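Local coordinates for alpha-1,6-mannanase (Bacteroides thetaiotaomicron, PDB 4V1S), which probably hydrolyses alpha-1,6-mannosidic linkages as a family 76 glycoside hydrolase homologue of a gut symbiont that uses polysaccharides, at residues Y91-S96 against A387-R392; Y116-Y121 against K136-F141; A125-L130 against D143-T148. All coordinates share one frame; numbering follows the deposited sequence. Where two conformers were deposited one is given.

Contact 1: Y91-S96 against A387-R392; sequences YTEGIS and AANYKR
Glu93 and Asn389 meet side chain to side chain at about a right angle, between helix 81-97 and helix 374-394, whose local axes run nearly parallel, 17° apart and 9.4 Å at closest approach. This pairing of helices from distant parts of the chain is consistent with the (alpha/alpha) barrel of the family. The carboxylate and amide planes are almost perpendicular. Asn389 ND2 donates to Glu93 OE2 at 2.9 Å, reaching the oxygen from well above the carboxylate plane, and the N-H...O angle is a bent 144°. Asn389 CG lies anti to the backbone N (chi1 -170°), which puts CG toward the neighbouring helix. The other end of this amide is gripped from one turn further along its own helix: Arg392 NE and NH2 both donate to Asn389 OD1, at 2.9 and 2.6 Å, side-on and close to the guanidinium plane. A bend at chi3 brings NE round to OD1. Ser96 touches the same group: its CB lies 3.5 Å from Asn389 OD1, and its O stands over one guanidinium face, toward the rim. An alanine in place of Asn389 would probably leave Arg392 without its OD1 acceptor and able to turn, while Glu93 would lose the amide donor and keep its salt bridge to Arg386. Helix 99-114 packs behind the 91-96 segment. The amide is fixed in rotation by donors at OD1 and an acceptor at ND2, and the guanidinium and carboxylate would probably polarise it in the same sense.

Contact 2: Y116-Y121 against K136-F141; sequences YWHPNY and KVPDRF
His118 and Tyr121 stand on strand 117-121, which turns a corner at Pro119, and both direct their side chains at the irregular 136-141 segment, with CA atoms 7.3 Å apart for His118 and Pro138 and 7.0 Å for Tyr121 and Val137. The contact thus sets one strand of the hairpin 117-121/124-127 against the loop that leads into helix 142-159. His118 NE2 donates to Lys136 O at 2.7 Å, nearly in the ring plane and close to the C=O axis. On the other side of the ring, ND1 accepts from Asn120 N at 3.2 Å, just past the corner, so the imidazole is held at both nitrogens. Tyr121 CG is anti to its backbone N (chi1 171°), and the ring lies against Pro138: the proline CD sits over the phenol face, 3.5 Å from the ring centroid and 20° off the normal, a CH-pi contact. Pro138 CG also touches His118 CD2 at 3.5 Å, so the pyrrolidine meets both side chains, while Tyr121 CB lies over one face of the imidazole. Val137 CG1 adds a contact 3.7 Å from Tyr121 OH. The guanidinium of Arg140 lays one face against Tyr121 CB; its charge is paired with Glu191, and NH1 also binds Ile124 O. Donation from NE2 and acceptance at ND1 suggest a proton on NE2 alone, and a probably neutral imidazole near Arg140.

Contact 3: A125-L130 against D143-T148; sequences AGYATL and DENGWT
Asn145, with chi1 -83° and chi2 -94°, turns its amide from helix 142-159 to the backbone of Tyr127, with OD1 also at the edge of the tyrosine ring; here strand 124-127 of a two-stranded beta-hairpin runs 80° to the helix, 8.3 Å away between local axes. The amide pairs with one residue's backbone in both directions: Tyr127 N donates to Asn145 OD1 at 2.9 Å, in the carbonyl plane on a lone pair, and Asn145 ND2 returns a bond of 2.9 Å to Tyr127 O. ND2 also binds Phe141 O, just before the helix, tying its first turn to the same group. Tyr127 packs its CE2 on Thr148 CG2 at 3.7 Å, and the ring meets Trp117 of the partner strand edge-to-face. This polar patch of the glycoside hydrolase family 76 domain is buried; Asp143 and Trp147 on the same helix bind a glycerol, probably from the crystallisation liquor, which may mark a pocket. A water spans Tyr127 O and Glu144 OE1. The Glu144 chain, extended beyond CG, brings its carboxylate to Thr129, whose OG1 donates to the syn lone pair of Glu144 OE2 at 2.7 Å.

Contacts 2 and 3 lie side by side, their centres about 9 Å apart, and share the hairpin of strands 117-121 and 124-127; contact 1 is about 32 Å from contact 2 and 25 Å from contact 3, centre to centre, and touches neither. Along the chain it closes a long loop that contains both. Contact 3 is buried and relies on uncharged amide and backbone bonds, plus one carboxylate and a water. Contact 2, at the outer side of the hairpin, is partly buried and mixes an imidazole bond with proline-aromatic packing. Contact 1, also partly buried, joins two helices through glutamate, amide and guanidinium, with Arg392 exposed.

Contact 1: Y91-S96 against A387-R392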
# COMPACT_ATOMS: atom_id res chain seq x y z
N TYR A 91 0.89 -11.70 4.22
CA TYR A 91 1.61 -12.98 4.19
C TYR A 91 3.12 -12.77 4.04
O TYR A 91 3.94 -13.47 4.65
CB TYR A 91 1.08 -13.89 3.07
CG TYR A 91 -0.41 -14.13 3.08
CD1 TYR A 91 -1.10 -14.40 4.24
CD2 TYR A 91 -1.13 -14.15 1.88
CE1 TYR A 91 -2.48 -14.59 4.21
CE2 TYR A 91 -2.49 -14.40 1.84
CZ TYR A 91 -3.16 -14.67 3.00
OH TYR A 91 -4.55 -14.88 2.92
N THR A 92 3.49 -11.79 3.24
CA THR A 92 4.89 -11.43 3.11
C THR A 92 5.51 -11.03 4.45
O THR A 92 6.56 -11.54 4.83
CB THR A 92 5.05 -10.32 2.10
OG1 THR A 92 4.59 -10.78 0.82
CG2 THR A 92 6.52 -9.86 2.03
N GLU A 93 4.84 -10.15 5.19
CA GLU A 93 5.33 -9.78 6.52
C GLU A 93 5.36 -10.99 7.45
O GLU A 93 6.26 -11.12 8.29
CB GLU A 93 4.52 -8.65 7.11
CG GLU A 93 5.09 -8.00 8.36
CD GLU A 93 6.30 -7.10 8.14
OE1 GLU A 93 6.96 -7.19 7.09
OE2 GLU A 93 6.62 -6.28 9.05
N GLY A 94 4.38 -11.88 7.30
CA GLY A 94 4.35 -13.13 8.06
C GLY A 94 5.63 -13.94 7.98
O GLY A 94 6.03 -14.56 8.97
N ILE A 95 6.29 -13.91 6.82
CA ILE A 95 7.52 -14.67 6.63
C ILE A 95 8.58 -14.26 7.68
O ILE A 95 9.40 -15.09 8.10
CB ILE A 95 8.12 -14.50 5.20
CG1 ILE A 95 7.15 -14.92 4.08
CG2 ILE A 95 9.39 -15.30 5.08
CD1 ILE A 95 6.69 -16.36 4.11
N SER A 96 8.58 -12.99 8.08
CA SER A 96 9.53 -12.47 9.07
C SER A 96 9.28 -13.05 10.45
O SER A 96 10.19 -13.16 11.27
CB SER A 96 9.50 -10.94 9.13
OG SER A 96 9.96 -10.36 7.91
N ALA A 387 2.83 -4.91 13.23
CA ALA A 387 3.01 -4.70 14.66
C ALA A 387 3.65 -5.94 15.33
O ALA A 387 4.53 -5.80 16.15
CB ALA A 387 1.68 -4.38 15.31
N ALA A 388 3.23 -7.13 14.93
CA ALA A 388 3.82 -8.36 15.45
C ALA A 388 5.32 -8.43 15.15
O ALA A 388 6.12 -8.83 16.00
CB ALA A 388 3.09 -9.56 14.88
N ASN A 389 5.70 -8.01 13.95
CA ASN A 389 7.09 -8.04 13.54
C ASN A 389 7.92 -7.06 14.37
O ASN A 389 8.98 -7.39 14.84
CB ASN A 389 7.20 -7.75 12.04
CG ASN A 389 8.57 -8.00 11.49
OD1 ASN A 389 9.30 -8.87 11.98
ND2 ASN A 389 8.94 -7.26 10.47
N TYR A 390 7.41 -5.84 14.55
CA TYR A 390 8.16 -4.84 15.32
C TYR A 390 8.20 -5.16 16.82
O TYR A 390 9.19 -4.84 17.48
CB TYR A 390 7.69 -3.42 15.01
CG TYR A 390 8.31 -2.94 13.74
CD1 TYR A 390 7.73 -3.22 12.51
CD2 TYR A 390 9.52 -2.27 13.77
CE1 TYR A 390 8.31 -2.83 11.34
CE2 TYR A 390 10.13 -1.86 12.61
CZ TYR A 390 9.55 -2.15 11.39
OH TYR A 390 10.17 -1.72 10.24
N LYS A 391 7.17 -5.82 17.34
CA LYS A 391 7.20 -6.29 18.73
C LYS A 391 8.34 -7.32 18.88
O LYS A 391 9.10 -7.27 19.84
CB LYS A 391 5.85 -6.89 19.11
CG LYS A 391 5.78 -7.42 20.53
CD LYS A 391 4.41 -7.97 20.92
CE LYS A 391 4.43 -8.51 22.35
NZ LYS A 391 3.10 -9.00 22.79
N ARG A 392 8.45 -8.22 17.90
CA ARG A 392 9.51 -9.25 17.87
C ARG A 392 10.91 -8.61 17.78
O ARG A 392 11.80 -8.97 18.53
CB ARG A 392 9.26 -10.22 16.69
CG ARG A 392 10.45 -11.09 16.27
CD ARG A 392 10.24 -11.70 14.88
NE ARG A 392 10.48 -10.78 13.75
CZ ARG A 392 11.69 -10.38 13.34
NH1 ARG A 392 12.80 -10.77 13.97
NH2 ARG A 392 11.80 -9.55 12.29

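Contact 2: Y116-Y121 against K136-F141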
# COMPACT_ATOMS: atom_id res chain seq x y z
N TYR A 116 -5.16 -12.48 -12.06
CA TYR A 116 -5.29 -11.08 -12.46
C TYR A 116 -4.24 -10.62 -13.48
O TYR A 116 -4.27 -9.46 -13.93
CB TYR A 116 -5.22 -10.18 -11.23
CG TYR A 116 -6.33 -10.39 -10.20
CD1 TYR A 116 -6.33 -11.47 -9.35
CD2 TYR A 116 -7.37 -9.50 -10.09
CE1 TYR A 116 -7.30 -11.64 -8.40
CE2 TYR A 116 -8.34 -9.65 -9.11
CZ TYR A 116 -8.35 -10.75 -8.32
OH TYR A 116 -9.35 -10.91 -7.39
N TRP A 117 -3.26 -11.48 -13.78
CA TRP A 117 -2.17 -11.08 -14.69
C TRP A 117 -2.58 -11.24 -16.13
O TRP A 117 -3.04 -12.31 -16.54
CB TRP A 117 -0.96 -11.95 -14.42
CG TRP A 117 0.23 -11.69 -15.29
CD1 TRP A 117 0.66 -12.44 -16.32
CD2 TRP A 117 1.13 -10.58 -15.18
NE1 TRP A 117 1.81 -11.92 -16.84
CE2 TRP A 117 2.11 -10.76 -16.18
CE3 TRP A 117 1.20 -9.44 -14.35
CZ2 TRP A 117 3.19 -9.91 -16.33
CZ3 TRP A 117 2.26 -8.59 -14.53
CH2 TRP A 117 3.24 -8.82 -15.54
N HIS A 118 -2.35 -10.18 -16.90
CA HIS A 118 -2.51 -10.25 -18.34
C HIS A 118 -1.16 -10.26 -19.02
O HIS A 118 -0.41 -9.33 -18.87
CB HIS A 118 -3.36 -9.08 -18.86
CG HIS A 118 -4.03 -9.38 -20.17
ND1 HIS A 118 -3.32 -9.63 -21.33
CD2 HIS A 118 -5.33 -9.48 -20.50
CE1 HIS A 118 -4.16 -9.88 -22.31
NE2 HIS A 118 -5.39 -9.77 -21.84
N PRO A 119 -0.86 -11.32 -19.79
CA PRO A 119 0.51 -11.45 -20.36
C PRO A 119 0.77 -10.55 -21.56
O PRO A 119 1.91 -10.37 -21.93
CB PRO A 119 0.57 -12.90 -20.81
CG PRO A 119 -0.85 -13.26 -21.08
CD PRO A 119 -1.68 -12.50 -20.08
N ASN A 120 -0.27 -10.00 -22.16
CA ASN A 120 -0.11 -9.14 -23.35
C ASN A 120 -1.44 -8.56 -23.75
O ASN A 120 -2.22 -9.22 -24.49
CB ASN A 120 0.49 -9.87 -24.58
CG ASN A 120 0.54 -8.95 -25.80
OD1 ASN A 120 0.38 -7.72 -25.65
ND2 ASN A 120 0.73 -9.49 -26.97
N TYR A 121 -1.66 -7.31 -23.36
CA TYR A 121 -2.78 -6.58 -23.91
C TYR A 121 -2.21 -5.34 -24.57
O TYR A 121 -1.46 -4.57 -23.94
CB TYR A 121 -3.83 -6.25 -22.86
CG TYR A 121 -4.90 -5.31 -23.36
CD1 TYR A 121 -5.75 -5.65 -24.43
CD2 TYR A 121 -5.02 -4.03 -22.84
CE1 TYR A 121 -6.74 -4.79 -24.88
CE2 TYR A 121 -6.02 -3.15 -23.30
CZ TYR A 121 -6.84 -3.53 -24.35
OH TYR A 121 -7.83 -2.68 -24.84
N LYS A 136 -8.80 -11.98 -23.22
CA LYS A 136 -9.80 -11.01 -22.75
C LYS A 136 -9.20 -9.62 -22.71
O LYS A 136 -7.99 -9.47 -22.61
CB LYS A 136 -10.27 -11.37 -21.34
CG LYS A 136 -11.13 -12.60 -21.30
CD LYS A 136 -11.22 -13.14 -19.87
CE LYS A 136 -12.49 -12.70 -19.19
NZ LYS A 136 -12.36 -11.43 -18.42
N VAL A 137 -10.06 -8.62 -22.81
CA VAL A 137 -9.66 -7.24 -22.73
C VAL A 137 -9.70 -6.90 -21.23
O VAL A 137 -10.77 -7.01 -20.59
CB VAL A 137 -10.63 -6.33 -23.50
CG1 VAL A 137 -10.34 -4.86 -23.23
CG2 VAL A 137 -10.54 -6.62 -24.99
N PRO A 138 -8.56 -6.46 -20.68
CA PRO A 138 -8.48 -6.14 -19.26
C PRO A 138 -8.66 -4.65 -18.99
O PRO A 138 -8.49 -3.83 -19.90
CB PRO A 138 -7.05 -6.56 -18.91
CG PRO A 138 -6.29 -6.12 -20.16
CD PRO A 138 -7.23 -6.42 -21.31
N ASP A 139 -9.01 -4.33 -17.76
CA ASP A 139 -9.13 -2.96 -17.27
C ASP A 139 -7.95 -2.78 -16.33
O ASP A 139 -7.94 -3.35 -15.23
CB ASP A 139 -10.48 -2.77 -16.56
CG ASP A 139 -10.89 -1.31 -16.37
OD1 ASP A 139 -10.30 -0.38 -16.99
OD2 ASP A 139 -11.87 -1.09 -15.61
N ARG A 140 -6.94 -2.04 -16.79
CA ARG A 140 -5.67 -1.96 -16.04
C ARG A 140 -5.35 -0.56 -15.56
O ARG A 140 -5.72 0.43 -16.23
CB ARG A 140 -4.52 -2.54 -16.84
CG ARG A 140 -4.77 -3.96 -17.32
CD ARG A 140 -3.54 -4.63 -17.85
NE ARG A 140 -3.09 -4.02 -19.11
CZ ARG A 140 -2.13 -4.52 -19.89
NH1 ARG A 140 -1.53 -5.65 -19.56
NH2 ARG A 140 -1.80 -3.93 -21.02
N PHE A 141 -4.74 -0.51 -14.36
CA PHE A 141 -4.45 0.71 -13.61
C PHE A 141 -2.99 0.77 -13.25
O PHE A 141 -2.43 -0.20 -12.77
CB PHE A 141 -5.32 0.74 -12.34
CG PHE A 141 -6.79 0.82 -12.67
CD1 PHE A 141 -7.50 -0.33 -13.07
CD2 PHE A 141 -7.45 2.01 -12.64
CE1 PHE A 141 -8.84 -0.28 -13.37
CE2 PHE A 141 -8.80 2.08 -12.98
CZ PHE A 141 -9.48 0.94 -13.36

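Contact 3: A125-L130 against D143-T148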
# COMPACT_ATOMS: atom_id res chain seq x y z
N ALA A 125 2.37 -6.54 -20.87
CA ALA A 125 1.84 -7.33 -19.76
C ALA A 125 1.62 -6.46 -18.52
O ALA A 125 2.34 -5.47 -18.31
CB ALA A 125 2.85 -8.43 -19.41
N GLY A 126 0.67 -6.86 -17.69
CA GLY A 126 0.45 -6.16 -16.47
C GLY A 126 -0.77 -6.71 -15.77
O GLY A 126 -1.60 -7.41 -16.38
N TYR A 127 -0.89 -6.43 -14.48
CA TYR A 127 -2.06 -6.86 -13.72
C TYR A 127 -3.30 -6.01 -14.06
O TYR A 127 -3.19 -4.82 -14.28
CB TYR A 127 -1.81 -6.77 -12.22
CG TYR A 127 -0.86 -7.81 -11.67
CD1 TYR A 127 -1.28 -9.13 -11.44
CD2 TYR A 127 0.47 -7.51 -11.40
CE1 TYR A 127 -0.38 -10.11 -11.00
CE2 TYR A 127 1.35 -8.48 -10.93
CZ TYR A 127 0.92 -9.79 -10.72
OH TYR A 127 1.82 -10.73 -10.25
N ALA A 128 -4.45 -6.68 -14.07
CA ALA A 128 -5.80 -6.09 -14.22
C ALA A 128 -6.50 -5.96 -12.88
O ALA A 128 -6.14 -6.63 -11.89
CB ALA A 128 -6.62 -6.92 -15.19
N THR A 129 -7.54 -5.12 -12.88
CA THR A 129 -8.28 -4.86 -11.68
C THR A 129 -9.15 -6.06 -11.28
O THR A 129 -9.44 -6.26 -10.10
CB THR A 129 -9.13 -3.60 -11.82
OG1 THR A 129 -9.43 -3.09 -10.52
CG2 THR A 129 -10.37 -3.82 -12.67
N LEU A 130 -9.54 -6.86 -12.26
CA LEU A 130 -10.30 -8.09 -12.04
C LEU A 130 -9.62 -9.25 -12.75
O LEU A 130 -8.76 -9.06 -13.61
CB LEU A 130 -11.72 -7.90 -12.57
CG LEU A 130 -12.69 -7.05 -11.74
CD1 LEU A 130 -13.90 -6.64 -12.54
CD2 LEU A 130 -13.10 -7.77 -10.45
N ASP A 143 -1.56 2.55 -10.97
CA ASP A 143 -1.37 2.50 -9.52
C ASP A 143 -1.46 1.08 -8.96
O ASP A 143 -0.59 0.67 -8.20
CB ASP A 143 -2.26 3.49 -8.76
CG ASP A 143 -3.75 3.23 -8.93
OD1 ASP A 143 -4.14 2.57 -9.92
OD2 ASP A 143 -4.55 3.70 -8.09
N GLU A 144 -2.47 0.32 -9.39
CA GLU A 144 -2.65 -1.05 -8.88
C GLU A 144 -1.37 -1.86 -9.14
O GLU A 144 -0.95 -2.66 -8.30
CB GLU A 144 -3.84 -1.75 -9.54
CG GLU A 144 -5.17 -1.21 -9.09
CD GLU A 144 -6.36 -1.85 -9.78
OE1 GLU A 144 -6.18 -2.60 -10.77
OE2 GLU A 144 -7.52 -1.54 -9.34
N ASN A 145 -0.77 -1.65 -10.31
CA ASN A 145 0.47 -2.34 -10.64
C ASN A 145 1.63 -1.98 -9.72
O ASN A 145 2.44 -2.84 -9.38
CB ASN A 145 0.82 -2.22 -12.14
CG ASN A 145 0.07 -3.26 -12.95
OD1 ASN A 145 0.58 -4.33 -13.22
ND2 ASN A 145 -1.20 -2.98 -13.24
N GLY A 146 1.70 -0.71 -9.31
CA GLY A 146 2.71 -0.24 -8.37
C GLY A 146 2.52 -0.74 -6.96
O GLY A 146 3.46 -1.21 -6.32
N TRP A 147 1.28 -0.71 -6.47
CA TRP A 147 0.98 -1.31 -5.20
C TRP A 147 1.40 -2.75 -5.15
O TRP A 147 1.94 -3.24 -4.15
CB TRP A 147 -0.53 -1.28 -4.94
CG TRP A 147 -1.24 -0.01 -4.48
CD1 TRP A 147 -1.67 1.06 -5.24
CD2 TRP A 147 -1.74 0.23 -3.16
NE1 TRP A 147 -2.37 1.95 -4.46
CE2 TRP A 147 -2.45 1.46 -3.19
CE3 TRP A 147 -1.67 -0.48 -1.95
CZ2 TRP A 147 -3.10 1.99 -2.05
CZ3 TRP A 147 -2.29 0.06 -0.83
CH2 TRP A 147 -3.01 1.27 -0.89
N THR A 148 1.15 -3.46 -6.26
CA THR A 148 1.44 -4.90 -6.33
C THR A 148 2.95 -5.13 -6.41
O THR A 148 3.48 -5.97 -5.69
CB THR A 148 0.72 -5.55 -7.52
OG1 THR A 148 -0.69 -5.34 -7.39
CG2 THR A 148 1.00 -7.01 -7.60
O HOH W 1 -4.64 -2.85 -12.92